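Local coordinates for ORC1-type DNA replication protein 2 (PDB 1W5T), which binds DNA and takes part in regulating DNA replication, and contains an ATP-binding AAA+ domain and a C-terminal winged-helix domain, at residues Ser49-Ile54 / Phe182-Ser187; Gln89-Ala94 / Leu141-Glu146. All coordinates share one frame; numbering follows the deposited sequence.

Contact 1: Ser49-Ile54 / Phe182-Ser187; sequences SDVNMI and FLLVAS
Val51-Ile54 and Phe182-Ala186 run side by side as parallel strands, their axes 25° apart and 4.6 Å at closest approach, inside the five-stranded parallel sheet of the AAA+ (P-loop NTPase) domain. Five backbone hydrogen bonds zigzag between them, from Phe182 N to Asp50 O at 2.9 Å through to Ala186 N and Ile54 O; Asn52 and Ile54 each give their N-H and their carbonyl to segment 182-187. Val51, Met53, Phe182 and Leu184 project from one face. There the two methyls of Val51 divide the work: CG1, anti to the backbone N (chi1 171°), meets Leu184 CD1 at 3.9 Å, whereas CG2 lies 3.8 Å from Phe182 CD1, approaching the ring obliquely. Met53 runs extended as far as its sulfur and then bends at chi3 (-80°), which turns CE back to 3.9 Å from Leu184 CB. The other face carries Asn52, Ile54, Leu183 and Val185. Both are interior strands, and helix 65-82, which follows the P-loop, packs on this face: Ala69 touches Ile54, Leu183 and Val185, and Lys65, an ATP-binding residue, also touches Val185. Just before strand 51-56, Asp50 directs its carboxylate away from segment 182-187, into a salt bridge between OD2 and Arg41 NH1. Across the helix-covered face, Leu183 CD2 sits 4.0 Å from Ile54 CG1 and 3.6 Å from Asn52 O.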
ATOM      1  N   SER A  49      21.819  -9.039  -3.216  1.00 19.80           N
ATOM      2  CA  SER A  49      22.133  -7.948  -2.293  1.00 18.98           C
ATOM      3  C   SER A  49      21.334  -6.662  -2.519  1.00 18.67           C
ATOM      4  O   SER A  49      21.378  -5.747  -1.667  1.00 19.15           O
ATOM      5  CB  SER A  49      23.603  -7.611  -2.331  1.00 18.29           C
ATOM      6  OG  SER A  49      23.971  -7.323  -3.651  1.00 19.89           O
ATOM      7  N   ASP A  50      20.603  -6.587  -3.633  1.00 17.45           N
ATOM      8  CA  ASP A  50      19.849  -5.373  -3.943  1.00 17.00           C
ATOM      9  C   ASP A  50      18.718  -5.061  -2.966  1.00 16.52           C
ATOM     10  O   ASP A  50      18.092  -5.956  -2.399  1.00 16.05           O
ATOM     11  CB  ASP A  50      19.299  -5.433  -5.359  1.00 17.82           C
ATOM     12  CG  ASP A  50      20.390  -5.310  -6.388  1.00 19.58           C
ATOM     13  OD1 ASP A  50      20.803  -6.343  -6.984  1.00 22.95           O
ATOM     14  OD2 ASP A  50      20.916  -4.217  -6.640  1.00 23.40           O
ATOM     15  N   VAL A  51      18.478  -3.772  -2.765  1.00 15.55           N
ATOM     16  CA  VAL A  51      17.370  -3.320  -1.944  1.00 14.23           C
ATOM     17  C   VAL A  51      16.513  -2.469  -2.850  1.00 14.43           C
ATOM     18  O   VAL A  51      16.981  -1.465  -3.382  1.00 14.63           O
ATOM     19  CB  VAL A  51      17.872  -2.492  -0.717  1.00 14.48           C
ATOM     20  CG1 VAL A  51      16.715  -1.821   0.025  1.00 12.90           C
ATOM     21  CG2 VAL A  51      18.711  -3.355   0.230  1.00 11.44           C
ATOM     22  N   ASN A  52      15.262  -2.875  -3.045  1.00 14.02           N
ATOM     23  CA  ASN A  52      14.314  -2.076  -3.837  1.00 13.18           C
ATOM     24  C   ASN A  52      13.028  -1.753  -3.061  1.00 12.25           C
ATOM     25  O   ASN A  52      12.738  -2.354  -2.055  1.00 12.89           O
ATOM     26  CB  ASN A  52      13.996  -2.777  -5.160  1.00 13.61           C
ATOM     27  CG  ASN A  52      15.245  -3.048  -6.011  1.00 13.35           C
ATOM     28  OD1 ASN A  52      16.038  -2.155  -6.267  1.00 13.23           O
ATOM     29  ND2 ASN A  52      15.389  -4.286  -6.475  1.00 13.31           N
ATOM     30  N   MET A  53      12.257  -0.797  -3.522  1.00 12.29           N
ATOM     31  CA  MET A  53      11.062  -0.449  -2.815  1.00 13.03           C
ATOM     32  C   MET A  53       9.876  -0.305  -3.751  1.00 12.54           C
ATOM     33  O   MET A  53      10.018   0.185  -4.874  1.00 13.67           O
ATOM     34  CB  MET A  53      11.262   0.845  -2.024  1.00 13.89           C
ATOM     35  CG  MET A  53       9.996   1.330  -1.303  1.00 15.91           C
ATOM     36  SD  MET A  53      10.174   2.834  -0.320  1.00 23.31           S
ATOM     37  CE  MET A  53      10.904   2.171   1.132  1.00 18.55           C
ATOM     38  N   ILE A  54       8.709  -0.684  -3.239  1.00 12.15           N
ATOM     39  CA  ILE A  54       7.399  -0.446  -3.843  1.00 12.13           C
ATOM     40  C   ILE A  54       6.659   0.439  -2.891  1.00 12.40           C
ATOM     41  O   ILE A  54       6.622   0.138  -1.698  1.00 13.04           O
ATOM     42  CB  ILE A  54       6.620  -1.784  -3.962  1.00 12.03           C
ATOM     43  CG1 ILE A  54       7.302  -2.742  -4.962  1.00 11.01           C
ATOM     44  CG2 ILE A  54       5.141  -1.510  -4.314  1.00 11.57           C
ATOM     45  CD1 ILE A  54       6.750  -4.256  -4.989  1.00  6.99           C
ATOM     46  N   PHE A 182      16.459  -7.469  -0.533  1.00 11.79           N
ATOM     47  CA  PHE A 182      15.307  -6.887   0.121  1.00 11.44           C
ATOM     48  C   PHE A 182      14.360  -6.242  -0.832  1.00 10.69           C
ATOM     49  O   PHE A 182      14.768  -5.616  -1.777  1.00 11.59           O
ATOM     50  CB  PHE A 182      15.752  -5.823   1.111  1.00 11.48           C
ATOM     51  CG  PHE A 182      16.438  -6.376   2.303  1.00 10.17           C
ATOM     52  CD1 PHE A 182      17.803  -6.376   2.369  1.00  8.84           C
ATOM     53  CD2 PHE A 182      15.712  -6.887   3.370  1.00  9.08           C
ATOM     54  CE1 PHE A 182      18.457  -6.860   3.482  1.00 10.67           C
ATOM     55  CE2 PHE A 182      16.374  -7.419   4.480  1.00  8.95           C
ATOM     56  CZ  PHE A 182      17.751  -7.391   4.527  1.00  9.76           C
ATOM     57  N   LEU A 183      13.078  -6.403  -0.558  1.00  9.74           N
ATOM     58  CA  LEU A 183      12.048  -5.693  -1.266  1.00  9.26           C
ATOM     59  C   LEU A 183      11.251  -5.015  -0.164  1.00  9.35           C
ATOM     60  O   LEU A 183      10.578  -5.690   0.624  1.00  9.17           O
ATOM     61  CB  LEU A 183      11.180  -6.679  -2.020  1.00  8.36           C
ATOM     62  CG  LEU A 183      10.597  -6.228  -3.353  1.00 10.06           C
ATOM     63  CD1 LEU A 183       9.360  -6.982  -3.719  1.00  4.82           C
ATOM     64  CD2 LEU A 183      10.425  -4.730  -3.576  1.00  6.27           C
ATOM     65  N   LEU A 184      11.376  -3.699  -0.054  1.00  9.41           N
ATOM     66  CA  LEU A 184      10.635  -2.964   0.994  1.00  9.92           C
ATOM     67  C   LEU A 184       9.307  -2.562   0.389  1.00 10.85           C
ATOM     68  O   LEU A 184       9.245  -2.211  -0.796  1.00 11.00           O
ATOM     69  CB  LEU A 184      11.406  -1.729   1.423  1.00  9.36           C
ATOM     70  CG  LEU A 184      12.924  -1.939   1.687  1.00 12.85           C
ATOM     71  CD1 LEU A 184      13.657  -0.663   2.190  1.00 10.63           C
ATOM     72  CD2 LEU A 184      13.141  -3.076   2.687  1.00 11.15           C
ATOM     73  N   VAL A 185       8.229  -2.658   1.152  1.00 11.33           N
ATOM     74  CA  VAL A 185       6.932  -2.180   0.643  1.00 11.05           C
ATOM     75  C   VAL A 185       6.376  -1.194   1.643  1.00 11.09           C
ATOM     76  O   VAL A 185       6.226  -1.587   2.774  1.00 11.20           O
ATOM     77  CB  VAL A 185       5.950  -3.343   0.480  1.00 11.09           C
ATOM     78  CG1 VAL A 185       4.600  -2.853  -0.044  1.00  9.60           C
ATOM     79  CG2 VAL A 185       6.538  -4.418  -0.426  1.00  8.70           C
ATOM     80  N   ALA A 186       6.123   0.061   1.223  1.00 11.74           N
ATOM     81  CA  ALA A 186       5.670   1.147   2.097  1.00 12.20           C
ATOM     82  C   ALA A 186       4.357   1.709   1.593  1.00 12.51           C
ATOM     83  O   ALA A 186       4.035   1.574   0.449  1.00 12.54           O
ATOM     84  CB  ALA A 186       6.682   2.264   2.185  1.00 11.60           C
ATOM     85  N   SER A 187       3.599   2.379   2.447  1.00 13.42           N
ATOM     86  CA  SER A 187       2.263   2.809   1.995  1.00 14.31           C
ATOM     87  C   SER A 187       2.294   3.939   0.970  1.00 14.19           C
ATOM     88  O   SER A 187       1.416   4.017   0.109  1.00 15.35           O
ATOM     89  CB  SER A 187       1.370   3.165   3.176  1.00 13.30           C
ATOM     90  OG  SER A 187       2.013   4.172   3.902  1.00 14.82           O
TER

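Contact 2: Gln89-Ala94 / Leu141-Glu146; sequences QAYVNA and LVILDE
Tyr91 crosses obliquely to Asp145, two residues beyond its bridge partner Ile143, in a parallel pair that includes 87-93, one of the two outermost strands of the AAA+ sheet. With CG anti to the backbone N (chi1 176°), the ring passes Ile143, whose CG2 comes obliquely to 3.7 Å from Tyr91 CD1. Beyond it, Tyr91 OH donates to Asp145 OD2; the modelled separation of 2.4 Å is very short, so its exact length is doubtful. OD2 lies at the ring's edge, in its plane, while the carboxylate plane is turned 80° from the ring. The same OD2 also bonds Thr66 OG1 of the ATP site, and the side chain of Asp145 comes, at its nearest atom, about 4 Å from the bound magnesium ion, consistent with the Walker B aspartate of this family. Asp145 OD1 accepts Glu146 N at 2.9 Å on its anti side, so both oxygens are held. Asn93 and Glu146 lie side by side, Asn93 OD1 meeting Glu146 CG at 3.1 Å, but their polar ends have other partners: Phe95 N for Asn93 OD1, Gln148 NE2 for Glu146 OE2. On the reverse face Val92 CB packs 4.1 Å from Leu144 CD2. After Asn93, Ala94 N bonds Asp145 O at 2.9 Å, from above the carbonyl plane.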
ATOM      1  N   GLN A  89      12.083 -17.274   0.122  1.00 15.37           N
ATOM      2  CA  GLN A  89      11.270 -16.069   0.221  1.00 15.62           C
ATOM      3  C   GLN A  89      10.860 -15.894   1.675  1.00 15.43           C
ATOM      4  O   GLN A  89      10.510 -16.850   2.349  1.00 15.02           O
ATOM      5  CB  GLN A  89      10.052 -16.199  -0.696  1.00 16.57           C
ATOM      6  CG  GLN A  89      10.370 -16.941  -2.055  1.00 19.45           C
ATOM      7  CD  GLN A  89       9.143 -17.379  -2.886  1.00 24.82           C
ATOM      8  OE1 GLN A  89       8.216 -16.601  -3.125  1.00 28.67           O
ATOM      9  NE2 GLN A  89       9.171 -18.615  -3.364  1.00 25.56           N
ATOM     10  N   ALA A  90      10.935 -14.684   2.198  1.00 14.26           N
ATOM     11  CA  ALA A  90      10.412 -14.523   3.526  1.00 14.50           C
ATOM     12  C   ALA A  90       9.592 -13.279   3.463  1.00 14.37           C
ATOM     13  O   ALA A  90       9.993 -12.321   2.814  1.00 14.84           O
ATOM     14  CB  ALA A  90      11.525 -14.418   4.600  1.00 13.76           C
ATOM     15  N   TYR A  91       8.445 -13.306   4.127  1.00 13.59           N
ATOM     16  CA  TYR A  91       7.520 -12.198   4.097  1.00 13.40           C
ATOM     17  C   TYR A  91       7.261 -11.727   5.510  1.00 14.28           C
ATOM     18  O   TYR A  91       6.888 -12.487   6.377  1.00 14.25           O
ATOM     19  CB  TYR A  91       6.203 -12.548   3.373  1.00 12.74           C
ATOM     20  CG  TYR A  91       5.206 -11.417   3.421  1.00 10.72           C
ATOM     21  CD1 TYR A  91       5.287 -10.322   2.528  1.00  8.92           C
ATOM     22  CD2 TYR A  91       4.230 -11.415   4.378  1.00  7.62           C
ATOM     23  CE1 TYR A  91       4.361  -9.251   2.612  1.00  9.61           C
ATOM     24  CE2 TYR A  91       3.354 -10.367   4.518  1.00  9.92           C
ATOM     25  CZ  TYR A  91       3.389  -9.303   3.638  1.00 11.05           C
ATOM     26  OH  TYR A  91       2.454  -8.332   3.818  1.00  9.15           O
ATOM     27  N   VAL A  92       7.494 -10.455   5.746  1.00 15.20           N
ATOM     28  CA  VAL A  92       7.213  -9.886   7.040  1.00 16.71           C
ATOM     29  C   VAL A  92       6.416  -8.618   6.907  1.00 17.64           C
ATOM     30  O   VAL A  92       6.831  -7.690   6.219  1.00 15.90           O
ATOM     31  CB  VAL A  92       8.533  -9.527   7.787  1.00 17.35           C
ATOM     32  CG1 VAL A  92       8.236  -9.126   9.220  1.00 15.14           C
ATOM     33  CG2 VAL A  92       9.533 -10.724   7.700  1.00 17.04           C
ATOM     34  N   ASN A  93       5.267  -8.605   7.576  1.00 19.46           N
ATOM     35  CA  ASN A  93       4.488  -7.406   7.757  1.00 21.73           C
ATOM     36  C   ASN A  93       4.928  -6.697   9.055  1.00 23.83           C
ATOM     37  O   ASN A  93       4.681  -7.199  10.156  1.00 23.77           O
ATOM     38  CB  ASN A  93       3.010  -7.744   7.846  1.00 21.13           C
ATOM     39  CG  ASN A  93       2.145  -6.504   7.801  1.00 22.17           C
ATOM     40  OD1 ASN A  93       2.540  -5.447   8.322  1.00 21.39           O
ATOM     41  ND2 ASN A  93       0.990  -6.598   7.128  1.00 21.32           N
ATOM     42  N   ALA A  94       5.544  -5.528   8.913  1.00 25.99           N
ATOM     43  CA  ALA A  94       6.227  -4.880  10.022  1.00 28.91           C
ATOM     44  C   ALA A  94       5.306  -4.189  11.031  1.00 31.39           C
ATOM     45  O   ALA A  94       5.761  -3.762  12.090  1.00 31.53           O
ATOM     46  CB  ALA A  94       7.259  -3.919   9.503  1.00 28.84           C
ATOM     47  N   LEU A 141      15.462 -13.790  -0.330  1.00 11.48           N
ATOM     48  CA  LEU A 141      14.885 -12.522  -0.706  1.00 11.53           C
ATOM     49  C   LEU A 141      13.757 -12.200   0.305  1.00 12.17           C
ATOM     50  O   LEU A 141      12.785 -12.956   0.463  1.00 11.36           O
ATOM     51  CB  LEU A 141      14.442 -12.572  -2.154  1.00 11.21           C
ATOM     52  CG  LEU A 141      13.838 -11.383  -2.883  1.00 13.89           C
ATOM     53  CD1 LEU A 141      14.430 -10.067  -2.411  1.00 14.72           C
ATOM     54  CD2 LEU A 141      14.055 -11.560  -4.342  1.00 13.85           C
ATOM     55  N   VAL A 142      13.972 -11.104   1.038  1.00 11.47           N
ATOM     56  CA  VAL A 142      13.114 -10.707   2.127  1.00 11.43           C
ATOM     57  C   VAL A 142      12.156  -9.567   1.717  1.00 10.89           C
ATOM     58  O   VAL A 142      12.604  -8.496   1.306  1.00 11.32           O
ATOM     59  CB  VAL A 142      13.966 -10.249   3.365  1.00 11.52           C
ATOM     60  CG1 VAL A 142      13.037  -9.950   4.580  1.00 11.95           C
ATOM     61  CG2 VAL A 142      15.024 -11.304   3.738  1.00 12.15           C
ATOM     62  N   ILE A 143      10.854  -9.794   1.807  1.00 10.08           N
ATOM     63  CA  ILE A 143       9.899  -8.677   1.682  1.00  9.71           C
ATOM     64  C   ILE A 143       9.633  -8.102   3.079  1.00 10.60           C
ATOM     65  O   ILE A 143       9.186  -8.836   3.959  1.00  9.99           O
ATOM     66  CB  ILE A 143       8.526  -9.117   1.079  1.00  9.78           C
ATOM     67  CG1 ILE A 143       8.702  -9.863  -0.258  1.00  8.54           C
ATOM     68  CG2 ILE A 143       7.552  -7.896   0.975  1.00  6.51           C
ATOM     69  CD1 ILE A 143       7.443 -10.541  -0.780  1.00  8.40           C
ATOM     70  N   LEU A 144       9.893  -6.801   3.266  1.00 10.97           N
ATOM     71  CA  LEU A 144       9.460  -6.112   4.479  1.00 11.76           C
ATOM     72  C   LEU A 144       8.342  -5.170   4.109  1.00 11.95           C
ATOM     73  O   LEU A 144       8.599  -4.055   3.662  1.00 12.35           O
ATOM     74  CB  LEU A 144      10.579  -5.316   5.168  1.00 11.77           C
ATOM     75  CG  LEU A 144      11.877  -6.026   5.572  1.00 12.09           C
ATOM     76  CD1 LEU A 144      12.973  -5.047   5.983  1.00 11.01           C
ATOM     77  CD2 LEU A 144      11.576  -7.043   6.673  1.00 14.76           C
ATOM     78  N   ASP A 145       7.113  -5.642   4.334  1.00 12.26           N
ATOM     79  CA  ASP A 145       5.862  -4.915   4.133  1.00 13.32           C
ATOM     80  C   ASP A 145       5.530  -3.918   5.242  1.00 14.18           C
ATOM     81  O   ASP A 145       5.955  -4.070   6.388  1.00 14.60           O
ATOM     82  CB  ASP A 145       4.705  -5.906   4.015  1.00 12.99           C
ATOM     83  CG  ASP A 145       3.646  -5.469   3.024  1.00 14.17           C
ATOM     84  OD1 ASP A 145       3.576  -4.268   2.630  1.00 15.18           O
ATOM     85  OD2 ASP A 145       2.819  -6.277   2.569  1.00 13.00           O
ATOM     86  N   GLU A 146       4.737  -2.907   4.889  1.00 14.80           N
ATOM     87  CA  GLU A 146       4.402  -1.830   5.812  1.00 15.58           C
ATOM     88  C   GLU A 146       5.693  -1.294   6.404  1.00 15.69           C
ATOM     89  O   GLU A 146       5.770  -1.081   7.615  1.00 14.85           O
ATOM     90  CB  GLU A 146       3.462  -2.293   6.948  1.00 15.61           C
ATOM     91  CG  GLU A 146       2.131  -2.918   6.530  1.00 17.75           C
ATOM     92  CD  GLU A 146       1.140  -1.934   5.911  1.00 22.02           C
ATOM     93  OE1 GLU A 146       0.072  -2.363   5.443  1.00 25.98           O
ATOM     94  OE2 GLU A 146       1.404  -0.730   5.880  1.00 26.01           O
TER

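Both contacts belong to one parallel sheet, and their strands 180-186 and 139-145 are neighbours: Leu183 N lies 2.8 Å from Val142 O and Val185 N 2.9 Å from Leu144 O, both probable hydrogen bonds. Contact 1 is interior, nine of its ten touching residues being buried, and its cross-strand side-chain packing is apolar. Contact 2 includes one of the two outermost strands; eight of its twelve touching residues are buried, and it adds a polar tyrosine-aspartate pair. Helix 65-82 packs against both. The two meet near the nucleotide, where Val185 CG1 lies 3.2 Å from Asp145 OD1, setting an apolar side chain against the carboxylate close to magnesium.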